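Local coordinates for putative histidinol-phosphate aminotransferase (Erwinia carotovora atroseptica, PDB 3LY1), which probably acts as a pyridoxal-phosphate-dependent aminotransferase of the class-II family, histidinol-phosphate aminotransferase subfamily, and holds pyridoxal phosphate in this crystal, at residues N22-P27 with E291-F296; D179-E184 with L208-K213; S212-M217 with A260-S265; K267-S272 with I330-P335. All blocks are in the same frame, centred on the assembly; numbering follows the deposited sequence. Where two conformers were deposited one is given.

Contact 1 of 4, residues N22-P27 with E291-F296; sequences NFNENP and EGNFVF
Neither backbone pairs with the other here: 22-27 is an irregular loop after strand 19-20, while 291-296 comes out of a turn and becomes strand at Phe294. They come closest at Asn24 and Asn293, whose CA atoms are 6.3 Å apart. Asn24 has left-handed backbone angles (phi 53°, psi 29°), and both its carbonyl and its side chain meet the other segment.

Asn293 has its CG in the crowded position between the backbone N and the carbonyl carbon, and its amide donates from ND2 to Asn24 O at 3.0 Å. The bond is somewhat bent, and the donor sits above the carbonyl plane. The other branch, Asn293 OD1, lies 3.7 Å from Asn24 CB and in plane at the edge of its neighbour's ring, Phe294; it is buried without a hydrogen-bond partner.

The Asn24 amide lies nearly parallel to that ring, the planes 15° apart, with OD1 over one face. Its OD1 is 3.5 Å from Phe294 CD1, and its ND2 rests 3.3 Å from Phe294 CB. Phe294 also meets Tyr182 edge-to-face. Glu25 turns its CB away from 291-296, and its carboxylate forms a salt bridge with Arg47 of the second subunit.

The orientation of the Asn24 amide is probably set by its polar partners, OD1 by a probable hydrogen bond with Tyr182 OH and ND2 by one outside the two segments. An asparagine next to the phenol that meets the cofactor O3 is consistent with second-shell tuning of that phenol, within a dimeric active site bordered by the second subunit.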
# COMPACT_ATOMS: atom_id res chain seq x y z
N ASN A 22 7.55 -6.39 21.08
CA ASN A 22 6.89 -5.10 21.19
C ASN A 22 5.75 -4.84 20.20
O ASN A 22 4.92 -3.98 20.46
CB ASN A 22 7.92 -3.95 21.13
CG ASN A 22 8.90 -4.03 19.94
OD1 ASN A 22 9.04 -5.08 19.26
ND2 ASN A 22 9.65 -2.92 19.74
N PHE A 23 5.73 -5.56 19.08
CA PHE A 23 4.80 -5.24 17.98
C PHE A 23 3.98 -6.44 17.46
O PHE A 23 3.47 -6.40 16.33
CB PHE A 23 5.57 -4.59 16.82
CG PHE A 23 6.21 -3.25 17.15
CD1 PHE A 23 5.47 -2.23 17.79
CD2 PHE A 23 7.53 -2.99 16.81
CE1 PHE A 23 6.06 -0.99 18.07
CE2 PHE A 23 8.13 -1.77 17.10
CZ PHE A 23 7.41 -0.78 17.74
N ASN A 24 3.82 -7.47 18.28
CA ASN A 24 3.06 -8.68 17.93
C ASN A 24 3.48 -9.33 16.62
O ASN A 24 2.67 -9.97 15.92
CB ASN A 24 1.54 -8.41 17.90
CG ASN A 24 0.97 -7.91 19.22
OD1 ASN A 24 -0.13 -7.26 19.27
ND2 ASN A 24 1.69 -8.18 20.30
N GLU A 25 4.75 -9.16 16.27
CA GLU A 25 5.30 -9.81 15.09
C GLU A 25 5.52 -11.26 15.44
O GLU A 25 5.78 -11.59 16.59
CB GLU A 25 6.61 -9.13 14.66
CG GLU A 25 6.41 -7.61 14.42
CD GLU A 25 7.69 -6.78 14.57
OE1 GLU A 25 8.46 -7.00 15.54
OE2 GLU A 25 7.90 -5.87 13.73
N ASN A 26 5.43 -12.14 14.45
CA ASN A 26 5.71 -13.55 14.63
C ASN A 26 7.24 -13.62 14.71
O ASN A 26 7.89 -13.01 13.86
CB ASN A 26 5.21 -14.34 13.42
CG ASN A 26 5.17 -15.84 13.66
OD1 ASN A 26 6.13 -16.44 14.18
ND2 ASN A 26 4.08 -16.46 13.22
N PRO A 27 7.79 -14.28 15.76
CA PRO A 27 9.25 -14.35 16.00
C PRO A 27 9.93 -15.41 15.14
O PRO A 27 11.18 -15.45 15.07
CB PRO A 27 9.34 -14.74 17.48
CG PRO A 27 8.12 -15.60 17.70
CD PRO A 27 7.04 -14.92 16.86
N GLU A 291 -5.39 -15.36 23.52
CA GLU A 291 -5.83 -16.15 22.38
C GLU A 291 -5.11 -15.74 21.08
O GLU A 291 -5.35 -16.36 20.03
CB GLU A 291 -7.34 -16.00 22.21
CG GLU A 291 -8.11 -16.51 23.38
CD GLU A 291 -7.93 -18.01 23.64
OE1 GLU A 291 -7.68 -18.78 22.69
OE2 GLU A 291 -8.03 -18.42 24.81
N GLY A 292 -4.26 -14.71 21.18
CA GLY A 292 -3.40 -14.24 20.11
C GLY A 292 -1.93 -14.60 20.38
O GLY A 292 -1.66 -15.60 21.02
N ASN A 293 -1.00 -13.77 19.90
CA ASN A 293 0.45 -13.99 20.09
C ASN A 293 1.06 -12.95 21.04
O ASN A 293 2.18 -12.47 20.85
CB ASN A 293 1.17 -14.07 18.72
CG ASN A 293 1.11 -12.77 17.90
OD1 ASN A 293 0.37 -11.86 18.24
ND2 ASN A 293 1.91 -12.71 16.83
N PHE A 294 0.29 -12.61 22.08
CA PHE A 294 0.71 -11.64 23.11
C PHE A 294 -0.11 -11.83 24.39
O PHE A 294 -1.17 -12.46 24.35
CB PHE A 294 0.53 -10.20 22.63
CG PHE A 294 -0.88 -9.91 22.09
CD1 PHE A 294 -1.20 -10.19 20.77
CD2 PHE A 294 -1.84 -9.35 22.90
CE1 PHE A 294 -2.46 -9.93 20.27
CE2 PHE A 294 -3.12 -9.06 22.41
CZ PHE A 294 -3.43 -9.37 21.09
N VAL A 295 0.38 -11.31 25.52
CA VAL A 295 -0.30 -11.46 26.79
C VAL A 295 -0.39 -10.08 27.43
O VAL A 295 0.58 -9.27 27.38
CB VAL A 295 0.46 -12.46 27.74
CG1 VAL A 295 -0.15 -12.46 29.21
CG2 VAL A 295 0.51 -13.85 27.16
N PHE A 296 -1.56 -9.79 27.98
CA PHE A 296 -1.79 -8.55 28.67
C PHE A 296 -1.77 -8.91 30.15
O PHE A 296 -2.54 -9.76 30.59
CB PHE A 296 -3.12 -7.94 28.23
CG PHE A 296 -3.23 -6.44 28.41
CD1 PHE A 296 -2.36 -5.57 27.76
CD2 PHE A 296 -4.28 -5.90 29.15
CE1 PHE A 296 -2.50 -4.18 27.87
CE2 PHE A 296 -4.43 -4.49 29.27
CZ PHE A 296 -3.54 -3.65 28.63

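Contact 2 of 4, residues D179-E184 with L208-K213; sequences DEAYAE and LKTFSK. With PLP (pyridoxal-5'-phosphate), chain E.
One parallel bridge, Asp179 with Leu208, joins the ends of strands 174-179 and 205-210, and Glu180 N gives a nearly straight bond of 3.0 Å to Leu208 O, close to the C=O axis. Beyond it both chains leave the sheet as loops whose side chains reach PLP.

Asp179 has CG anti to the backbone N (chi1 -176°), which sends OD2 to the pyridine N1 of PLP at 2.7 Å; OD2 also bonds Tyr146 OH. The second oxygen, OD1, accepts from Ala181 N through its anti lone pair, an Asx turn that holds the carboxylate in place. Tyr182 OH and PLP O3 are hydrogen-bonded at 2.5 Å. On the phosphate, Thr210 OG1 donates to O2P and Ser212 OG to O3P, each at 2.6 Å, while Ser212 N bonds Thr210 OG1 in an ST turn.

Away from the cofactor, Lys209 curls at chi3 and chi4 into a tip-to-tip salt bridge with Glu184, NZ to OE2 at 2.7 Å, from above the carboxylate plane. A water links the same NZ to Glu180 OE1, which also bonds Ser193 OG.

Lys213 runs obliquely past the Tyr182 ring, CD 3.5 Å from CE1. Its NZ, 3.5 Å from PLP C4A and not covalently joined to it, is hydrogen-bonded to Tyr48 OH of the second subunit. The pattern is that of a fold-type I aminotransferase: the aspartate probably keeps N1 protonated as an electron sink, and Lys213 is placed like the lysine that forms the internal aldimine.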
# COMPACT_ATOMS: atom_id res chain seq x y z
N ASP A 179 -12.31 -7.59 12.91
CA ASP A 179 -10.87 -7.64 12.64
C ASP A 179 -10.33 -8.90 13.28
O ASP A 179 -10.17 -8.97 14.50
CB ASP A 179 -10.21 -6.34 13.17
CG ASP A 179 -8.72 -6.24 12.86
OD1 ASP A 179 -8.07 -7.30 12.54
OD2 ASP A 179 -8.18 -5.07 12.98
N GLU A 180 -10.05 -9.91 12.44
CA GLU A 180 -9.59 -11.19 12.92
C GLU A 180 -8.12 -11.42 12.62
O GLU A 180 -7.71 -12.54 12.33
CB GLU A 180 -10.46 -12.28 12.31
CG GLU A 180 -11.95 -12.16 12.76
CD GLU A 180 -12.88 -13.29 12.28
OE1 GLU A 180 -12.42 -14.26 11.59
OE2 GLU A 180 -14.09 -13.20 12.61
N ALA A 181 -7.32 -10.35 12.74
CA ALA A 181 -5.86 -10.40 12.56
C ALA A 181 -5.25 -11.61 13.26
O ALA A 181 -4.45 -12.32 12.66
CB ALA A 181 -5.21 -9.10 13.09
N TYR A 182 -5.64 -11.87 14.52
CA TYR A 182 -4.98 -12.91 15.32
C TYR A 182 -5.73 -14.24 15.43
O TYR A 182 -5.41 -15.07 16.30
CB TYR A 182 -4.67 -12.38 16.73
CG TYR A 182 -3.84 -11.10 16.73
CD1 TYR A 182 -2.47 -11.12 16.57
CD2 TYR A 182 -4.45 -9.87 16.87
CE1 TYR A 182 -1.73 -9.92 16.53
CE2 TYR A 182 -3.72 -8.69 16.85
CZ TYR A 182 -2.36 -8.72 16.68
OH TYR A 182 -1.65 -7.52 16.63
N ALA A 183 -6.72 -14.45 14.58
CA ALA A 183 -7.72 -15.51 14.81
C ALA A 183 -7.15 -16.94 14.74
O ALA A 183 -7.59 -17.80 15.47
CB ALA A 183 -8.90 -15.38 13.86
N GLU A 184 -6.13 -17.17 13.92
CA GLU A 184 -5.57 -18.52 13.81
C GLU A 184 -4.84 -19.04 15.06
O GLU A 184 -4.61 -20.24 15.21
CB GLU A 184 -4.68 -18.64 12.57
CG GLU A 184 -5.44 -18.52 11.23
CD GLU A 184 -5.62 -17.08 10.72
OE1 GLU A 184 -5.36 -16.11 11.46
OE2 GLU A 184 -6.05 -16.93 9.56
N LEU A 208 -11.84 -8.35 8.20
CA LEU A 208 -10.47 -7.97 7.84
C LEU A 208 -9.53 -9.04 8.35
O LEU A 208 -9.63 -9.49 9.53
CB LEU A 208 -10.11 -6.64 8.45
CG LEU A 208 -10.90 -5.42 7.98
CD1 LEU A 208 -10.47 -4.26 8.77
CD2 LEU A 208 -10.80 -5.18 6.42
N LYS A 209 -8.62 -9.42 7.45
CA LYS A 209 -7.59 -10.39 7.76
C LYS A 209 -6.25 -9.95 7.19
O LYS A 209 -6.17 -9.03 6.36
CB LYS A 209 -8.00 -11.81 7.29
CG LYS A 209 -9.04 -12.47 8.26
CD LYS A 209 -9.40 -13.92 7.91
CE LYS A 209 -8.21 -14.86 8.19
NZ LYS A 209 -7.99 -15.12 9.66
N THR A 210 -5.18 -10.56 7.69
CA THR A 210 -3.82 -10.15 7.35
C THR A 210 -2.92 -11.38 7.30
O THR A 210 -3.21 -12.36 7.94
CB THR A 210 -3.25 -9.15 8.37
OG1 THR A 210 -1.96 -8.69 7.93
CG2 THR A 210 -3.17 -9.76 9.76
N PHE A 211 -1.84 -11.31 6.51
CA PHE A 211 -0.76 -12.32 6.52
C PHE A 211 0.37 -11.98 7.53
O PHE A 211 1.41 -12.66 7.60
CB PHE A 211 -0.18 -12.46 5.12
CG PHE A 211 -1.04 -13.27 4.17
CD1 PHE A 211 -2.13 -12.70 3.49
CD2 PHE A 211 -0.77 -14.59 3.96
CE1 PHE A 211 -2.90 -13.48 2.62
CE2 PHE A 211 -1.52 -15.37 3.07
CZ PHE A 211 -2.59 -14.81 2.41
N SER A 212 0.19 -10.90 8.29
CA SER A 212 1.24 -10.33 9.12
C SER A 212 1.50 -11.15 10.41
O SER A 212 2.51 -10.92 11.04
CB SER A 212 0.90 -8.89 9.51
OG SER A 212 1.00 -8.00 8.42
N LYS A 213 0.61 -12.06 10.79
CA LYS A 213 0.67 -12.69 12.13
C LYS A 213 0.94 -14.19 12.05
O LYS A 213 2.10 -14.57 11.99
CB LYS A 213 -0.56 -12.33 12.96
CG LYS A 213 -0.91 -10.80 12.98
CD LYS A 213 0.15 -9.91 13.62
CE LYS A 213 -0.18 -8.43 13.50
NZ LYS A 213 0.87 -7.57 14.15
N1 PLP E . -5.54 -5.26 13.22
C2 PLP E . -5.00 -5.53 14.47
C2A PLP E . -5.93 -5.95 15.58
C3 PLP E . -3.63 -5.37 14.64
O3 PLP E . -3.10 -5.61 15.87
C4 PLP E . -2.82 -4.94 13.57
C4A PLP E . -1.32 -4.88 13.70
O4A PLP E . -0.90 -4.28 14.68
C5 PLP E . -3.39 -4.66 12.32
C6 PLP E . -4.77 -4.82 12.18
C5A PLP E . -2.58 -4.19 11.13
O4P PLP E . -1.58 -5.12 10.68
P PLP E . -1.16 -5.19 9.14
O1P PLP E . -1.27 -3.86 8.46
O2P PLP E . -2.11 -6.22 8.60
O3P PLP E . 0.27 -5.70 9.25
O HOH W 1 -10.39 -15.63 10.87
O HOH W 2 -5.63 -12.55 9.90
O HOH W 3 -4.55 -14.87 8.34

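Contact 3 of 4, residues S212-M217 with A260-S265; sequences SKIHAM and AFITYS. With PLP (pyridoxal-5'-phosphate), chain E; EDO (1,2-ethanediol), chain H.
A type I turn from Lys213 to Ala216 leans against helix 259-283, with Ile214 and Ser265 closest in the backbone. The tight centre is a polar grip beside apolar side chains. Ser265, its OG anti to the backbone N (chi1 -178°), donates to Ile214 O at 2.7 Å, in the carbonyl plane and on a lone pair. That hydroxyl oxygen in turn takes a hydrogen bond from Asn26 ND2, so it both gives and receives. Phe261 CE2 lies 3.7 Å from the same Ile214 O.

Beside it the two isoleucines cross at about a right angle, Ile214 CG1 lying 3.9 Å from Ile262 CG2. Ile214 departs from the usual staggered positions at chi2 (99°), a mild torsional strain that brings its CD1 3.9 Å from Ile262 O. A looser pair is Ala216 CB and Phe261, 4.2 Å from CB to CZ at the ring edge.

The solvent side is at the partly exposed His215. Ile262 sends CD1 over a face of its imidazole, a CH-pi contact of 3.5 Å from CD1 to the His215 ring centroid, the methyl offset toward ND1 and CE1. His215 ND1 is held by Ser255 OG, while NE2 at the ring edge meets O2 of an ethanediol, probably from the crystallisation liquor, at 3.3 Å.

In the fold, the turn belongs to the connection between strands 205-210 and 223-226 of the central sheet, following directly on the phosphate-binding Ser212. The early turns of helix 259-283 pack against it, Ser255 at the end of helix 246-255 holds the imidazole, and Asn26 reaches in from the loop before helix 32-40.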
# COMPACT_ATOMS: atom_id res chain seq x y z
N SER A 212 0.19 -10.90 8.29
CA SER A 212 1.24 -10.33 9.12
C SER A 212 1.50 -11.15 10.41
O SER A 212 2.51 -10.92 11.04
CB SER A 212 0.90 -8.89 9.51
OG SER A 212 1.00 -8.00 8.42
N LYS A 213 0.61 -12.06 10.79
CA LYS A 213 0.67 -12.69 12.13
C LYS A 213 0.94 -14.19 12.05
O LYS A 213 2.10 -14.57 11.99
CB LYS A 213 -0.56 -12.33 12.96
CG LYS A 213 -0.91 -10.80 12.98
CD LYS A 213 0.15 -9.91 13.62
CE LYS A 213 -0.18 -8.43 13.50
NZ LYS A 213 0.87 -7.57 14.15
N ILE A 214 -0.06 -15.05 11.97
CA ILE A 214 0.24 -16.49 11.89
C ILE A 214 1.19 -16.78 10.71
O ILE A 214 2.12 -17.60 10.84
CB ILE A 214 -1.04 -17.39 11.80
CG1 ILE A 214 -0.69 -18.88 12.01
CG2 ILE A 214 -1.75 -17.22 10.51
CD1 ILE A 214 -0.93 -19.38 13.39
N HIS A 215 0.98 -16.09 9.58
CA HIS A 215 1.78 -16.31 8.38
C HIS A 215 3.15 -15.62 8.46
O HIS A 215 3.96 -15.77 7.58
CB HIS A 215 1.04 -15.86 7.11
CG HIS A 215 -0.11 -16.75 6.72
ND1 HIS A 215 0.05 -17.84 5.90
CD2 HIS A 215 -1.43 -16.69 7.02
CE1 HIS A 215 -1.13 -18.42 5.71
NE2 HIS A 215 -2.04 -17.74 6.38
N ALA A 216 3.38 -14.82 9.49
CA ALA A 216 4.73 -14.27 9.75
C ALA A 216 5.27 -13.34 8.64
O ALA A 216 6.46 -13.31 8.40
CB ALA A 216 5.74 -15.42 10.03
N MSE A 217 4.40 -12.54 8.02
CA MSE A 217 4.81 -11.70 6.89
C MSE A 217 4.48 -10.22 7.10
O MSE A 217 4.18 -9.51 6.12
CB MSE A 217 4.13 -12.20 5.61
CG MSE A 217 4.42 -13.63 5.25
SE MSE A 217 3.32 -14.37 3.71
CE MSE A 217 3.23 -12.89 2.81
N ALA A 260 1.76 -27.14 7.01
CA ALA A 260 2.64 -27.63 8.05
C ALA A 260 3.24 -26.44 8.83
O ALA A 260 3.32 -26.46 10.07
CB ALA A 260 3.75 -28.49 7.46
N PHE A 261 3.65 -25.40 8.10
CA PHE A 261 4.19 -24.21 8.76
C PHE A 261 3.15 -23.54 9.66
O PHE A 261 3.49 -23.13 10.76
CB PHE A 261 4.77 -23.19 7.77
CG PHE A 261 5.21 -21.92 8.45
CD1 PHE A 261 6.44 -21.85 9.07
CD2 PHE A 261 4.36 -20.81 8.51
CE1 PHE A 261 6.84 -20.68 9.72
CE2 PHE A 261 4.75 -19.66 9.15
CZ PHE A 261 6.00 -19.59 9.76
N ILE A 262 1.91 -23.41 9.20
CA ILE A 262 0.86 -22.71 9.98
C ILE A 262 0.63 -23.45 11.32
O ILE A 262 0.59 -22.85 12.41
CB ILE A 262 -0.43 -22.59 9.15
CG1 ILE A 262 -0.14 -21.69 7.93
CG2 ILE A 262 -1.61 -22.04 9.95
CD1 ILE A 262 0.17 -20.20 8.31
N THR A 263 0.57 -24.77 11.23
CA THR A 263 0.50 -25.62 12.43
C THR A 263 1.66 -25.36 13.39
O THR A 263 1.44 -25.21 14.58
CB THR A 263 0.46 -27.09 12.03
OG1 THR A 263 -0.75 -27.31 11.30
CG2 THR A 263 0.53 -28.01 13.27
N TYR A 264 2.87 -25.31 12.85
CA TYR A 264 4.08 -25.04 13.65
C TYR A 264 4.07 -23.62 14.28
O TYR A 264 4.45 -23.44 15.44
CB TYR A 264 5.33 -25.24 12.78
CG TYR A 264 6.63 -24.76 13.39
CD1 TYR A 264 7.12 -25.31 14.58
CD2 TYR A 264 7.39 -23.79 12.76
CE1 TYR A 264 8.31 -24.85 15.15
CE2 TYR A 264 8.59 -23.33 13.32
CZ TYR A 264 9.04 -23.85 14.51
OH TYR A 264 10.22 -23.39 15.04
N SER A 265 3.66 -22.65 13.48
CA SER A 265 3.54 -21.25 13.89
C SER A 265 2.62 -21.13 15.12
O SER A 265 2.98 -20.51 16.09
CB SER A 265 3.05 -20.39 12.70
OG SER A 265 2.96 -19.00 13.01
N1 PLP E . -5.54 -5.26 13.22
C2 PLP E . -5.00 -5.53 14.47
C2A PLP E . -5.93 -5.95 15.58
C3 PLP E . -3.63 -5.37 14.64
O3 PLP E . -3.10 -5.61 15.87
C4 PLP E . -2.82 -4.94 13.57
C4A PLP E . -1.32 -4.88 13.70
O4A PLP E . -0.90 -4.28 14.68
C5 PLP E . -3.39 -4.66 12.32
C6 PLP E . -4.77 -4.82 12.18
C5A PLP E . -2.58 -4.19 11.13
O4P PLP E . -1.58 -5.12 10.68
P PLP E . -1.16 -5.19 9.14
O1P PLP E . -1.27 -3.86 8.46
O2P PLP E . -2.11 -6.22 8.60
O3P PLP E . 0.27 -5.70 9.25
C1 EDO H . -5.07 -15.80 5.11
O1 EDO H . -5.90 -15.54 6.24
C2 EDO H . -5.58 -17.06 4.44
O2 EDO H . -5.04 -18.18 5.14

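Contact 4 of 4, residues K267-S272 with I330-P335; sequences KSNDVS and ISLGTP
Hydrogen bonding across this contact rests on Ser272. With OG anti to its own carbonyl carbon (chi1 -70°), the hydroxyl points from helix 259-283 at the chain leaving strand 327-331 and donates to Gly333 O at 2.6 Å, in the carbonyl plane. The same OG lies 3.1 Å from Pro335 N, which has no hydrogen to offer, so that approach is close packing alone.

A water makes the second polar link, donating to Asn269 OD1 and to Leu332 O, 2.8 Å from each. Asn269, extended with CG anti to the backbone N, has its other branch occupied as well: ND2 bonds Gly292 O. Both ends of the amide are therefore satisfied, and its rotation is fixed.

Van der Waals contacts of carbon with oxygen fill in around these bonds. Leu332 meets the Asn269 side chain at about a right angle, bringing CD1 to 3.4 Å from OD1, and stands CB to CB with Ser272. Pro335 CD is 3.5 Å from Ser268 OG. The apolar pair is at the exposed Val271, which Pro335 crosses at about a right angle, CG 3.9 Å from Val271 CG1. Leu332 also touches Arg273 and Leu276 further along the same helix.

Thr334 turns its CB away from helix 259-283 and is the N-cap of helix 335-350, its side chain capping a backbone N, while Glu337 OE1 takes the Thr334 N-H; the reciprocal pattern is consistent with a capping box, with Pro335 in the first helical turn. The whole is a strand-to-helix junction laid against a long helix, in the C-terminal part of an aminotransferase of this fold.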
# COMPACT_ATOMS: atom_id res chain seq x y z
N LYS A 267 1.70 -23.74 17.22
CA LYS A 267 2.24 -24.59 18.29
C LYS A 267 3.37 -23.89 19.03
O LYS A 267 3.39 -23.90 20.27
CB LYS A 267 2.73 -25.92 17.73
CG LYS A 267 3.29 -26.87 18.83
CD LYS A 267 3.86 -28.19 18.25
CE LYS A 267 3.95 -29.33 19.31
NZ LYS A 267 4.03 -28.83 20.75
N SER A 268 4.30 -23.27 18.29
CA SER A 268 5.40 -22.53 18.90
C SER A 268 4.87 -21.37 19.75
O SER A 268 5.35 -21.12 20.86
CB SER A 268 6.39 -22.02 17.84
OG SER A 268 7.41 -21.20 18.42
N ASN A 269 3.84 -20.69 19.24
CA ASN A 269 3.20 -19.64 20.01
C ASN A 269 2.61 -20.17 21.32
O ASN A 269 2.74 -19.50 22.36
CB ASN A 269 2.09 -18.98 19.21
CG ASN A 269 1.52 -17.76 19.91
OD1 ASN A 269 2.23 -16.80 20.17
ND2 ASN A 269 0.21 -17.79 20.21
N ASP A 270 1.97 -21.33 21.26
CA ASP A 270 1.37 -21.96 22.43
C ASP A 270 2.42 -22.29 23.49
O ASP A 270 2.19 -22.08 24.67
CB ASP A 270 0.62 -23.25 22.05
CG ASP A 270 -0.69 -23.00 21.27
OD1 ASP A 270 -1.34 -21.94 21.45
OD2 ASP A 270 -1.10 -23.90 20.50
N VAL A 271 3.55 -22.84 23.05
CA VAL A 271 4.64 -23.15 23.95
C VAL A 271 5.17 -21.86 24.62
O VAL A 271 5.38 -21.85 25.82
CB VAL A 271 5.79 -23.88 23.23
CG1 VAL A 271 7.00 -24.07 24.19
CG2 VAL A 271 5.29 -25.23 22.62
N SER A 272 5.39 -20.81 23.83
CA SER A 272 5.90 -19.56 24.36
C SER A 272 4.94 -18.97 25.39
O SER A 272 5.39 -18.45 26.42
CB SER A 272 6.16 -18.55 23.24
OG SER A 272 7.28 -18.97 22.48
N ILE A 330 2.83 -7.84 26.41
CA ILE A 330 4.08 -8.48 26.14
C ILE A 330 3.88 -9.40 24.95
O ILE A 330 3.13 -10.36 25.05
CB ILE A 330 4.51 -9.40 27.32
CG1 ILE A 330 4.60 -8.63 28.63
CG2 ILE A 330 5.82 -10.10 26.99
CD1 ILE A 330 5.55 -7.44 28.63
N SER A 331 4.50 -9.13 23.81
CA SER A 331 4.38 -10.09 22.68
C SER A 331 5.10 -11.41 22.96
O SER A 331 6.08 -11.49 23.71
CB SER A 331 4.81 -9.47 21.32
OG SER A 331 4.28 -8.13 21.19
N LEU A 332 4.64 -12.46 22.32
CA LEU A 332 5.25 -13.75 22.55
C LEU A 332 6.38 -13.98 21.56
O LEU A 332 6.17 -13.99 20.35
CB LEU A 332 4.21 -14.85 22.53
CG LEU A 332 3.13 -14.80 23.62
CD1 LEU A 332 2.09 -15.94 23.43
CD2 LEU A 332 3.72 -14.86 25.02
N GLY A 333 7.59 -14.07 22.09
CA GLY A 333 8.79 -14.43 21.32
C GLY A 333 8.93 -15.93 21.13
O GLY A 333 8.00 -16.69 21.40
N THR A 334 10.09 -16.36 20.66
CA THR A 334 10.35 -17.80 20.49
C THR A 334 10.39 -18.39 21.90
O THR A 334 10.56 -17.63 22.87
CB THR A 334 11.70 -18.09 19.79
OG1 THR A 334 12.79 -17.68 20.64
CG2 THR A 334 11.78 -17.36 18.44
N PRO A 335 10.23 -19.72 22.03
CA PRO A 335 10.28 -20.33 23.38
C PRO A 335 11.58 -19.99 24.14
O PRO A 335 11.54 -19.68 25.34
CB PRO A 335 10.13 -21.84 23.07
CG PRO A 335 9.22 -21.84 21.81
CD PRO A 335 9.79 -20.69 21.00
O HOH W 4 4.65 -15.94 19.08

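In the fold
All four contacts are buried, 1 and 2 nearest the centre of the chain, 3 and 4 farther out with some partly exposed or exposed residues. Contacts 1 and 2 touch through Asn24 with Tyr182 and Asn26 with Lys213; contact 2 is built directly on the cofactor, rich in charge and water, while contact 1 supplies its second shell. Contact 3 shares Ser212 and Lys213 with contact 2 and leads from the phosphate to helix 259-283. The same helix carries contact 4. Contacts 1 and 4 meet through the paired strands 294-298 and 327-331. Farther out, serine-to-carbonyl bonds and aliphatic packing replace cofactor chemistry, and contact 4 alone touches no second subunit.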